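Local coordinates for protein putative isocitrate dehydrogenase, NAD-dependent (Methylococcus capsulatus, PDB 6LKY) that binds NAD and is probably an NAD-dependent isocitrate dehydrogenase that oxidises isocitrate with the help of a magnesium ion, at residues H2-I7 and E289-P294; E25-Q30 and R298-A303; D207-Q212 and Q218-L223. The protein carries 1 engineered substitution. All coordinates share one frame; numbering follows the deposited sequence. Where two conformers were deposited one is given.

Overall arrangement
Interactions 1 and 2 are neighbours, with centres about 12 Å apart. They touch where His2 meets Val29 and Gln30. Strand 2-7 is followed in the chain by helix 13-26, and helix 278-290 by helix 294-310, so both contacts tie the start of the chain to a late helical part. Along the chain their segments alternate. Interaction 3 is nested between those early and late segments and joins residues close in sequence. Its centre lies about 31 Å from that of interaction 1 and about 32 Å from that of interaction 2. Interactions 1 and 3 reach the same ten-stranded mixed sheet, on opposite sides of the chain's centre. Interaction 3 is the one beside bound NAD, at the subunit interface.

Interaction 1. Residues H2-I7 and E289-P294; sequences HKITLI and EHIGEP
Ile291 lays its terminal methyl over one face of the His2 ring. The side chain can be followed outward from the backbone. CB already stands on the same side of the ring plane as CD1, past the rim, 4.1 Å from His2 CE1. CG1 then takes the crowded position between the backbone N and the carbonyl carbon (chi1 60°), and the chain runs on extended to CD1. This brings CD1 over the middle of the imidazole. It sits 3.8 Å from the centroid of the His2 ring and 6° off the ring normal, a CH-pi contact. The same methyl meets Ile4 tip to tip, with Ile4 CD1 4.2 Å from Ile291 CD1. His2 and Ile4 are two residues apart on strand 2-7, so both side chains leave it on the side of Ile291. Ile291 also packs on Ile63 of strand 63-66, the next strand of the sheet.

Helix 278-290 ends here in a Schellman motif. Gly292 is its C-prime residue and has positive phi. Gly292 N bonds to Glu289 O at 3.2 Å, and Glu293 N bonds to Leu288 O. A CB at Gly292 would be jammed against the carbonyl O of Ile291. That carbonyl O also comes near the ring, with Ile291 O 3.4 Å from His2 CE1.

Glu293 follows at the N-cap position of helix 294-310. Its chain bends at chi2 and brings one carboxylate oxygen to the ring edge, in the ring plane. Glu293 OE2 is 3.7 Å from His2 NE2, longer than a hydrogen bond. The carboxylate and ring planes stand 82° apart. This nearby negative charge would probably favour a protonated imidazole. Val29 packs against both His2 and Glu293.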
loop_
_atom_site.group_PDB
_atom_site.type_symbol
_atom_site.label_atom_id
_atom_site.label_comp_id
_atom_site.label_asym_id
_atom_site.label_seq_id
_atom_site.Cartn_x
_atom_site.Cartn_y
_atom_site.Cartn_z
ATOM N N HIS A 2 29.380 -8.967 -24.111
ATOM C CA HIS A 2 27.944 -8.923 -23.826
ATOM C C HIS A 2 27.238 -7.903 -24.708
ATOM O O HIS A 2 27.568 -6.712 -24.668
ATOM C CB HIS A 2 27.688 -8.578 -22.362
ATOM C CG HIS A 2 28.253 -9.565 -21.396
ATOM N ND1 HIS A 2 27.706 -10.816 -21.207
ATOM C CD2 HIS A 2 29.294 -9.472 -20.538
ATOM C CE1 HIS A 2 28.397 -11.459 -20.282
ATOM N NE2 HIS A 2 29.365 -10.664 -19.857
ATOM N N LYS A 3 26.241 -8.361 -25.467
ATOM C CA LYS A 3 25.384 -7.488 -26.257
ATOM C C LYS A 3 24.046 -7.305 -25.537
ATOM O O LYS A 3 23.310 -8.277 -25.331
ATOM C CB LYS A 3 25.165 -8.056 -27.658
ATOM C CG LYS A 3 24.406 -7.102 -28.560
ATOM C CD LYS A 3 24.353 -7.600 -29.992
ATOM C CE LYS A 3 23.709 -6.561 -30.875
ATOM N NZ LYS A 3 23.454 -7.087 -32.240
ATOM N N ILE A 4 23.712 -6.053 -25.210
ATOM C CA ILE A 4 22.613 -5.730 -24.304
ATOM C C ILE A 4 21.733 -4.655 -24.926
ATOM O O ILE A 4 22.234 -3.594 -25.325
ATOM C CB ILE A 4 23.147 -5.248 -22.946
ATOM C CG1 ILE A 4 23.830 -6.401 -22.212
ATOM C CG2 ILE A 4 22.031 -4.584 -22.124
ATOM C CD1 ILE A 4 24.459 -5.995 -20.923
ATOM N N THR A 5 20.419 -4.909 -24.984
ATOM C CA THR A 5 19.499 -3.892 -25.488
ATOM C C THR A 5 19.401 -2.753 -24.480
ATOM O O THR A 5 19.296 -2.995 -23.277
ATOM C CB THR A 5 18.118 -4.494 -25.756
ATOM O OG1 THR A 5 18.221 -5.505 -26.766
ATOM C CG2 THR A 5 17.129 -3.413 -26.216
ATOM N N LEU A 6 19.487 -1.513 -24.966
ATOM C CA LEU A 6 19.558 -0.331 -24.114
ATOM C C LEU A 6 18.423 0.616 -24.473
ATOM O O LEU A 6 18.315 1.052 -25.627
ATOM C CB LEU A 6 20.909 0.373 -24.274
ATOM C CG LEU A 6 21.144 1.654 -23.472
ATOM C CD1 LEU A 6 21.210 1.322 -21.988
ATOM C CD2 LEU A 6 22.428 2.368 -23.924
ATOM N N ILE A 7 17.598 0.952 -23.492
ATOM C CA ILE A 7 16.441 1.812 -23.699
ATOM C C ILE A 7 16.570 3.023 -22.784
ATOM O O ILE A 7 16.354 2.931 -21.576
ATOM C CB ILE A 7 15.124 1.060 -23.436
ATOM C CG1 ILE A 7 15.011 -0.166 -24.356
ATOM C CG2 ILE A 7 13.951 2.026 -23.571
ATOM C CD1 ILE A 7 13.778 -1.044 -24.094
ATOM N N GLU A 289 25.537 -8.821 -12.255
ATOM C CA GLU A 289 25.508 -10.085 -11.528
ATOM C C GLU A 289 24.794 -11.165 -12.329
ATOM O O GLU A 289 25.284 -12.295 -12.444
ATOM C CB GLU A 289 24.830 -9.902 -10.176
ATOM C CG GLU A 289 24.669 -11.201 -9.413
ATOM C CD GLU A 289 23.477 -11.177 -8.479
ATOM O OE1 GLU A 289 22.498 -11.904 -8.753
ATOM O OE2 GLU A 289 23.514 -10.420 -7.483
ATOM N N HIS A 290 23.631 -10.834 -12.899
ATOM C CA HIS A 290 22.876 -11.826 -13.663
ATOM C C HIS A 290 23.683 -12.409 -14.829
ATOM O O HIS A 290 23.575 -13.603 -15.123
ATOM C CB HIS A 290 21.573 -11.222 -14.175
ATOM C CG HIS A 290 20.691 -12.211 -14.868
ATOM N ND1 HIS A 290 19.910 -13.120 -14.183
ATOM C CD2 HIS A 290 20.477 -12.445 -16.185
ATOM C CE1 HIS A 290 19.246 -13.865 -15.052
ATOM N NE2 HIS A 290 19.573 -13.477 -16.273
ATOM N N ILE A 291 24.461 -11.583 -15.532
ATOM C CA ILE A 291 25.128 -12.048 -16.747
ATOM C C ILE A 291 26.513 -12.608 -16.436
ATOM O O ILE A 291 27.327 -12.808 -17.343
ATOM C CB ILE A 291 25.235 -10.920 -17.789
ATOM C CG1 ILE A 291 26.030 -9.751 -17.213
ATOM C CG2 ILE A 291 23.854 -10.491 -18.252
ATOM C CD1 ILE A 291 26.276 -8.636 -18.211
ATOM N N GLY A 292 26.796 -12.854 -15.160
ATOM C CA GLY A 292 28.026 -13.517 -14.781
ATOM C C GLY A 292 29.195 -12.576 -14.579
ATOM O O GLY A 292 30.334 -12.915 -14.909
ATOM N N GLU A 293 28.935 -11.394 -14.028
ATOM C CA GLU A 293 29.984 -10.439 -13.666
ATOM C C GLU A 293 29.820 -10.005 -12.213
ATOM O O GLU A 293 29.714 -8.811 -11.915
ATOM C CB GLU A 293 29.946 -9.236 -14.603
ATOM C CG GLU A 293 30.246 -9.582 -16.053
ATOM C CD GLU A 293 31.738 -9.738 -16.333
ATOM O OE1 GLU A 293 32.551 -9.531 -15.401
ATOM O OE2 GLU A 293 32.093 -10.063 -17.492
ATOM N N PRO A 294 29.832 -10.958 -11.272
ATOM C CA PRO A 294 29.504 -10.611 -9.875
ATOM C C PRO A 294 30.485 -9.661 -9.218
ATOM O O PRO A 294 30.082 -8.846 -8.377
ATOM C CB PRO A 294 29.510 -11.972 -9.161
ATOM C CG PRO A 294 30.337 -12.869 -10.031
ATOM C CD PRO A 294 30.132 -12.392 -11.438
#

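Interaction 2. Residues E25-Q30 and R298-A303; sequences EATGVQ and RRIERA
The guanidinium of Arg299 meets Thr27 at its edge, with the carbonyl O of Thr27 lying in the guanidinium plane. NH1 makes the bond: Arg299 NH1 to Thr27 O is 3.1 Å and nearly straight at 171°. It uses a lone pair in the carbonyl plane. The acceptor lies near the C-terminal end of helix 13-26, inside the beta-alpha-beta crossover from strand 2-7 to the adjacent parallel strand 31-35. Helix 294-310 packs against this region. The Arg299 chain bends at chi3 to reach it, and NH2 has a second partner in Val337 O, at the end of helix 326-337. Two carbonyls thus hold the group.

Next to the polar link the packing is apolar. The Thr27 and Ile300 side chains cross at a slant, with Thr27 CG2 3.6 Å from Ile300 CG1. Ile300 also packs on Ile281, Ala285 and Leu288 of helix 278-290. With CG2 turned to Ile300, Thr27 OG1 sits between the backbone N and the carbonyl carbon (chi1 66°). It bonds to Ile24 O and accepts a weak bond from Val29 N. Gly28 has positive phi, and Gln30 NE2 bonds to Gly28 O at 3.0 Å, the donor lying above the carbonyl plane.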
loop_
_atom_site.group_PDB
_atom_site.type_symbol
_atom_site.label_atom_id
_atom_site.label_comp_id
_atom_site.label_asym_id
_atom_site.label_seq_id
_atom_site.Cartn_x
_atom_site.Cartn_y
_atom_site.Cartn_z
ATOM N N GLU A 25 30.813 0.896 -17.514
ATOM C CA GLU A 25 32.034 0.826 -18.298
ATOM C C GLU A 25 33.248 1.058 -17.418
ATOM O O GLU A 25 34.321 0.513 -17.701
ATOM C CB GLU A 25 31.969 1.802 -19.472
ATOM C CG GLU A 25 31.273 1.168 -20.685
ATOM C CD GLU A 25 30.750 2.182 -21.686
ATOM O OE1 GLU A 25 30.926 3.396 -21.447
ATOM O OE2 GLU A 25 30.151 1.759 -22.705
ATOM N N ALA A 26 33.086 1.805 -16.319
ATOM C CA ALA A 26 34.216 2.014 -15.427
ATOM C C ALA A 26 34.698 0.713 -14.800
ATOM O O ALA A 26 35.855 0.643 -14.377
ATOM C CB ALA A 26 33.868 3.028 -14.343
ATOM N N THR A 27 33.849 -0.320 -14.739
ATOM C CA THR A 27 34.263 -1.584 -14.134
ATOM C C THR A 27 35.153 -2.411 -15.049
ATOM O O THR A 27 35.771 -3.372 -14.580
ATOM C CB THR A 27 33.049 -2.440 -13.763
ATOM O OG1 THR A 27 32.380 -2.837 -14.966
ATOM C CG2 THR A 27 32.087 -1.678 -12.870
ATOM N N GLY A 28 35.216 -2.075 -16.335
ATOM C CA GLY A 28 35.954 -2.852 -17.304
ATOM C C GLY A 28 35.171 -3.946 -17.992
ATOM O O GLY A 28 35.719 -4.606 -18.885
ATOM N N VAL A 29 33.904 -4.152 -17.627
ATOM C CA VAL A 29 33.086 -5.142 -18.315
ATOM C C VAL A 29 32.839 -4.704 -19.753
ATOM O O VAL A 29 32.640 -3.516 -20.043
ATOM C CB VAL A 29 31.770 -5.377 -17.556
ATOM C CG1 VAL A 29 31.011 -6.539 -18.163
ATOM C CG2 VAL A 29 32.075 -5.690 -16.105
ATOM N N GLN A 30 32.860 -5.669 -20.663
ATOM C CA GLN A 30 32.730 -5.416 -22.092
ATOM C C GLN A 30 31.267 -5.514 -22.506
ATOM O O GLN A 30 30.675 -6.598 -22.447
ATOM C CB GLN A 30 33.570 -6.418 -22.881
ATOM C CG GLN A 30 34.980 -6.591 -22.342
ATOM C CD GLN A 30 35.907 -5.476 -22.782
ATOM O OE1 GLN A 30 36.349 -5.440 -23.932
ATOM N NE2 GLN A 30 36.207 -4.555 -21.868
ATOM N N ARG A 298 29.590 -6.148 -7.465
ATOM C CA ARG A 298 29.905 -5.828 -6.076
ATOM C C ARG A 298 30.710 -4.537 -5.979
ATOM O O ARG A 298 30.537 -3.759 -5.031
ATOM C CB ARG A 298 30.656 -6.994 -5.431
ATOM C CG ARG A 298 29.765 -8.185 -5.083
ATOM C CD ARG A 298 30.524 -9.242 -4.292
ATOM N NE ARG A 298 31.434 -10.020 -5.134
ATOM C CZ ARG A 298 31.159 -11.225 -5.630
ATOM N NH1 ARG A 298 29.993 -11.808 -5.374
ATOM N NH2 ARG A 298 32.054 -11.850 -6.385
ATOM N N ARG A 299 31.600 -4.297 -6.950
ATOM C CA ARG A 299 32.379 -3.060 -6.974
ATOM C C ARG A 299 31.487 -1.847 -7.216
ATOM O O ARG A 299 31.653 -0.804 -6.566
ATOM C CB ARG A 299 33.484 -3.156 -8.031
ATOM C CG ARG A 299 34.609 -4.108 -7.626
ATOM C CD ARG A 299 35.544 -4.447 -8.785
ATOM N NE ARG A 299 36.150 -3.245 -9.339
ATOM C CZ ARG A 299 36.266 -3.000 -10.638
ATOM N NH1 ARG A 299 35.841 -3.897 -11.514
ATOM N NH2 ARG A 299 36.823 -1.869 -11.060
ATOM N N ILE A 300 30.521 -1.973 -8.129
ATOM C CA ILE A 300 29.548 -0.899 -8.320
ATOM C C ILE A 300 28.818 -0.616 -7.010
ATOM O O ILE A 300 28.681 0.543 -6.585
ATOM C CB ILE A 300 28.557 -1.259 -9.443
ATOM C CG1 ILE A 300 29.226 -1.192 -10.809
ATOM C CG2 ILE A 300 27.346 -0.317 -9.427
ATOM C CD1 ILE A 300 28.333 -1.674 -11.937
ATOM N N GLU A 301 28.348 -1.677 -6.342
ATOM C CA GLU A 301 27.555 -1.464 -5.130
ATOM C C GLU A 301 28.389 -0.824 -4.023
ATOM O O GLU A 301 27.918 0.096 -3.330
ATOM C CB GLU A 301 26.942 -2.784 -4.664
ATOM C CG GLU A 301 26.109 -2.656 -3.405
ATOM C CD GLU A 301 25.262 -3.886 -3.124
ATOM O OE1 GLU A 301 25.318 -4.849 -3.922
ATOM O OE2 GLU A 301 24.540 -3.885 -2.102
ATOM N N ARG A 302 29.627 -1.302 -3.846
ATOM C CA ARG A 302 30.541 -0.714 -2.871
ATOM C C ARG A 302 30.786 0.762 -3.162
ATOM O O ARG A 302 30.779 1.594 -2.245
ATOM C CB ARG A 302 31.862 -1.493 -2.871
ATOM C CG ARG A 302 32.808 -1.142 -1.731
ATOM C CD ARG A 302 34.027 -2.060 -1.681
ATOM N NE ARG A 302 33.738 -3.430 -2.108
ATOM C CZ ARG A 302 34.397 -4.066 -3.074
ATOM N NH1 ARG A 302 35.385 -3.457 -3.721
ATOM N NH2 ARG A 302 34.071 -5.311 -3.396
ATOM N N ALA A 303 31.008 1.104 -4.432
ATOM C CA ALA A 303 31.254 2.496 -4.800
ATOM C C ALA A 303 30.048 3.379 -4.484
ATOM O O ALA A 303 30.196 4.496 -3.959
ATOM C CB ALA A 303 31.624 2.580 -6.282
#

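Interaction 3. Residues D207-Q212 and Q218-L223; sequences DACSMQ and QRFDVL. With NAD (nicotinamide-adenine-dinucleotide), chain H.
One wall of an NAD pocket is backed by this contact, in which Cys209 and Gln212 of helix 206-215 pack on Phe220. The helix touches the cofactor through Ala208 and Met211. Ala208 CB lies 3.7 Å from NAD O2N, a phosphate oxygen. Met211 bends at chi2 and chi3, and its CE comes to 3.9 Å from NAD C4B, on the adenosine ribose. The second subunit completes the site, with Gly264, Ala266 and Asp268 of that chain among the hydrogen-bonding partners of NAD.

Away from the cofactor, Cys209 SG is 3.6 Å from Phe220 CE1. The sulfur approaches the ring obliquely, 57° off its normal, in a sulfur-aromatic contact. It is directed there by a chi1 of -175°, which sets SG trans to the backbone N. Gln212 comes to the end of the same ring, with Gln212 CB 3.9 Å from Phe220 CZ. Its backbone C lies at the ring edge, in plane. The planes of the Gln212 side-chain amide and the ring are 27° apart, and Gln212 OE1 is held by Arg204 NE. An alanine in place of Phe220 would remove the ring and would probably leave Cys209 SG and Gln212 CB without their packing partner, opening a gap behind the helix.

Leu223 CD2 adds a further contact, 4.2 Å from Cys209 SG. Its strand, 222-225, runs between strands 111-117 and 168-173, and Val172 of the latter touches both Cys209 and Leu223. Ser210 packs on helix 227-240 of its own chain and on Ile232 of the second subunit, and Met211 on Asp235 of that subunit, so helix 206-215 lies between its own sheet and the neighbouring chain.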
loop_
_atom_site.group_PDB
_atom_site.type_symbol
_atom_site.label_atom_id
_atom_site.label_comp_id
_atom_site.label_asym_id
_atom_site.label_seq_id
_atom_site.Cartn_x
_atom_site.Cartn_y
_atom_site.Cartn_z
ATOM N N ASP A 207 -2.895 -4.937 4.238
ATOM C CA ASP A 207 -2.968 -3.678 5.004
ATOM C C ASP A 207 -2.198 -3.768 6.327
ATOM O O ASP A 207 -1.413 -2.864 6.676
ATOM C CB ASP A 207 -4.429 -3.256 5.248
ATOM C CG ASP A 207 -5.294 -4.380 5.834
ATOM O OD1 ASP A 207 -4.786 -5.509 5.988
ATOM O OD2 ASP A 207 -6.494 -4.134 6.129
ATOM N N ALA A 208 -2.395 -4.859 7.076
ATOM C CA ALA A 208 -1.577 -5.090 8.266
ATOM C C ALA A 208 -0.099 -5.183 7.901
ATOM O O ALA A 208 0.767 -4.700 8.641
ATOM C CB ALA A 208 -2.040 -6.360 8.989
ATOM N N CYS A 209 0.208 -5.810 6.763
ATOM C CA CYS A 209 1.595 -5.903 6.319
ATOM C C CYS A 209 2.205 -4.525 6.071
ATOM O O CYS A 209 3.383 -4.302 6.371
ATOM C CB CYS A 209 1.674 -6.755 5.059
ATOM S SG CYS A 209 3.334 -7.093 4.475
ATOM N N SER A 210 1.425 -3.599 5.502
ATOM C CA SER A 210 1.931 -2.245 5.291
ATOM C C SER A 210 2.233 -1.559 6.620
ATOM O O SER A 210 3.283 -0.911 6.780
ATOM C CB SER A 210 0.919 -1.427 4.484
ATOM O OG SER A 210 0.594 -2.073 3.261
ATOM N N MET A 211 1.308 -1.686 7.585
ATOM C CA MET A 211 1.555 -1.146 8.926
ATOM C C MET A 211 2.845 -1.723 9.511
ATOM O O MET A 211 3.702 -0.988 10.019
ATOM C CB MET A 211 0.360 -1.450 9.836
ATOM C CG MET A 211 0.558 -1.110 11.324
ATOM S SD MET A 211 1.498 -2.389 12.208
ATOM C CE MET A 211 0.364 -3.801 12.129
ATOM N N GLN A 212 3.016 -3.042 9.394
ATOM C CA GLN A 212 4.187 -3.707 9.961
ATOM C C GLN A 212 5.465 -3.254 9.267
ATOM O O GLN A 212 6.503 -3.075 9.919
ATOM C CB GLN A 212 4.020 -5.228 9.859
ATOM C CG GLN A 212 3.089 -5.808 10.952
ATOM C CD GLN A 212 2.494 -7.190 10.610
ATOM O OE1 GLN A 212 3.028 -7.919 9.772
ATOM N NE2 GLN A 212 1.374 -7.543 11.264
ATOM N N GLN A 218 12.373 -4.765 9.873
ATOM C CA GLN A 218 13.354 -5.812 10.150
ATOM C C GLN A 218 12.729 -7.195 10.231
ATOM O O GLN A 218 13.426 -8.182 9.988
ATOM C CB GLN A 218 14.105 -5.530 11.455
ATOM C CG GLN A 218 14.817 -4.208 11.491
ATOM C CD GLN A 218 13.918 -3.095 12.003
ATOM O OE1 GLN A 218 12.704 -3.274 12.139
ATOM N NE2 GLN A 218 14.513 -1.938 12.291
ATOM N N ARG A 219 11.432 -7.293 10.529
ATOM C CA ARG A 219 10.783 -8.595 10.565
ATOM C C ARG A 219 10.716 -9.251 9.196
ATOM O O ARG A 219 10.386 -10.436 9.121
ATOM C CB ARG A 219 9.365 -8.502 11.136
ATOM C CG ARG A 219 9.235 -8.334 12.654
ATOM C CD ARG A 219 7.947 -8.980 13.147
ATOM N NE ARG A 219 7.682 -8.818 14.586
ATOM C CZ ARG A 219 6.816 -7.940 15.104
ATOM N NH1 ARG A 219 6.112 -7.136 14.304
ATOM N NH2 ARG A 219 6.705 -7.809 16.413
ATOM N N PHE A 220 10.956 -8.509 8.118
ATOM C CA PHE A 220 10.714 -9.015 6.779
ATOM C C PHE A 220 12.004 -9.480 6.129
ATOM O O PHE A 220 13.068 -8.877 6.304
ATOM C CB PHE A 220 10.052 -7.947 5.904
ATOM C CG PHE A 220 8.639 -7.669 6.291
ATOM C CD1 PHE A 220 7.614 -8.495 5.867
ATOM C CD2 PHE A 220 8.342 -6.610 7.116
ATOM C CE1 PHE A 220 6.308 -8.243 6.241
ATOM C CE2 PHE A 220 7.042 -6.353 7.500
ATOM C CZ PHE A 220 6.025 -7.165 7.066
ATOM N N ASP A 221 11.872 -10.546 5.335
ATOM C CA ASP A 221 12.981 -11.169 4.635
ATOM C C ASP A 221 12.673 -11.201 3.140
ATOM O O ASP A 221 12.947 -10.233 2.424
ATOM C CB ASP A 221 13.219 -12.569 5.216
ATOM C CG ASP A 221 14.606 -13.103 4.931
ATOM O OD1 ASP A 221 15.374 -12.443 4.201
ATOM O OD2 ASP A 221 14.931 -14.189 5.458
ATOM N N VAL A 222 12.094 -12.293 2.650
ATOM C CA VAL A 222 11.538 -12.331 1.302
ATOM C C VAL A 222 10.031 -12.171 1.415
ATOM O O VAL A 222 9.397 -12.860 2.217
ATOM C CB VAL A 222 11.896 -13.638 0.576
ATOM C CG1 VAL A 222 11.284 -13.644 -0.825
ATOM C CG2 VAL A 222 13.413 -13.809 0.521
ATOM N N LEU A 223 9.472 -11.227 0.661
ATOM C CA LEU A 223 8.030 -11.080 0.501
ATOM C C LEU A 223 7.668 -11.614 -0.869
ATOM O O LEU A 223 8.350 -11.294 -1.834
ATOM C CB LEU A 223 7.605 -9.615 0.588
ATOM C CG LEU A 223 7.738 -8.881 1.907
ATOM C CD1 LEU A 223 9.141 -8.307 2.040
ATOM C CD2 LEU A 223 6.678 -7.794 1.961
HETATM P PA NAD H . -5.228 -7.280 12.853
HETATM O O1A NAD H . -6.153 -8.131 13.680
HETATM O O2A NAD H . -5.644 -5.814 12.829
HETATM O O5B NAD H . -3.782 -7.459 13.500
HETATM C C5B NAD H . -2.645 -6.813 12.914
HETATM C C4B NAD H . -1.586 -6.615 13.997
HETATM O O4B NAD H . -1.980 -5.524 14.859
HETATM C C3B NAD H . -1.487 -7.861 14.879
HETATM O O3B NAD H . -0.126 -8.164 15.180
HETATM C C2B NAD H . -2.252 -7.461 16.129
HETATM O O2B NAD H . -1.816 -8.042 17.357
HETATM C C1B NAD H . -2.080 -5.953 16.222
HETATM N N9A NAD H . -3.315 -5.535 16.902
HETATM C C8A NAD H . -4.284 -4.797 16.086
HETATM N N7A NAD H . -5.158 -4.148 17.102
HETATM C C5A NAD H . -4.133 -3.533 17.970
HETATM C C6A NAD H . -4.480 -2.982 19.353
HETATM N N6A NAD H . -5.918 -2.956 19.619
HETATM N N1A NAD H . -3.619 -3.682 20.326
HETATM C C2A NAD H . -2.233 -3.549 19.860
HETATM N N3A NAD H . -1.928 -4.541 18.815
HETATM C C4A NAD H . -3.197 -4.705 18.101
HETATM O O3 NAD H . -5.184 -7.756 11.334
HETATM P PN NAD H . -5.120 -9.262 10.791
HETATM O O1N NAD H . -4.342 -10.163 11.707
HETATM O O2N NAD H . -4.494 -9.149 9.432
HETATM O O5D NAD H . -6.656 -9.742 10.675
HETATM C C5D NAD H . -7.343 -10.414 11.733
HETATM C C4D NAD H . -8.850 -10.468 11.435
HETATM O O4D NAD H . -9.457 -9.156 11.576
HETATM C C3D NAD H . -9.177 -10.940 10.015
HETATM O O3D NAD H . -10.199 -11.940 10.061
HETATM C C2D NAD H . -9.712 -9.694 9.323
HETATM O O2D NAD H . -10.753 -9.997 8.376
HETATM C C1D NAD H . -10.331 -8.893 10.456
HETATM N N1N NAD H . -10.358 -7.467 10.075
HETATM C C2N NAD H . -11.418 -6.782 10.825
HETATM C C3N NAD H . -11.307 -5.268 10.965
HETATM C C7N NAD H . -12.597 -4.481 11.254
HETATM O O7N NAD H . -13.593 -5.381 11.710
HETATM N N7N NAD H . -13.113 -3.566 10.223
HETATM C C4N NAD H . -10.180 -4.539 10.241
HETATM C C5N NAD H . -8.994 -5.363 9.751
HETATM C C6N NAD H . -9.007 -6.876 9.948
#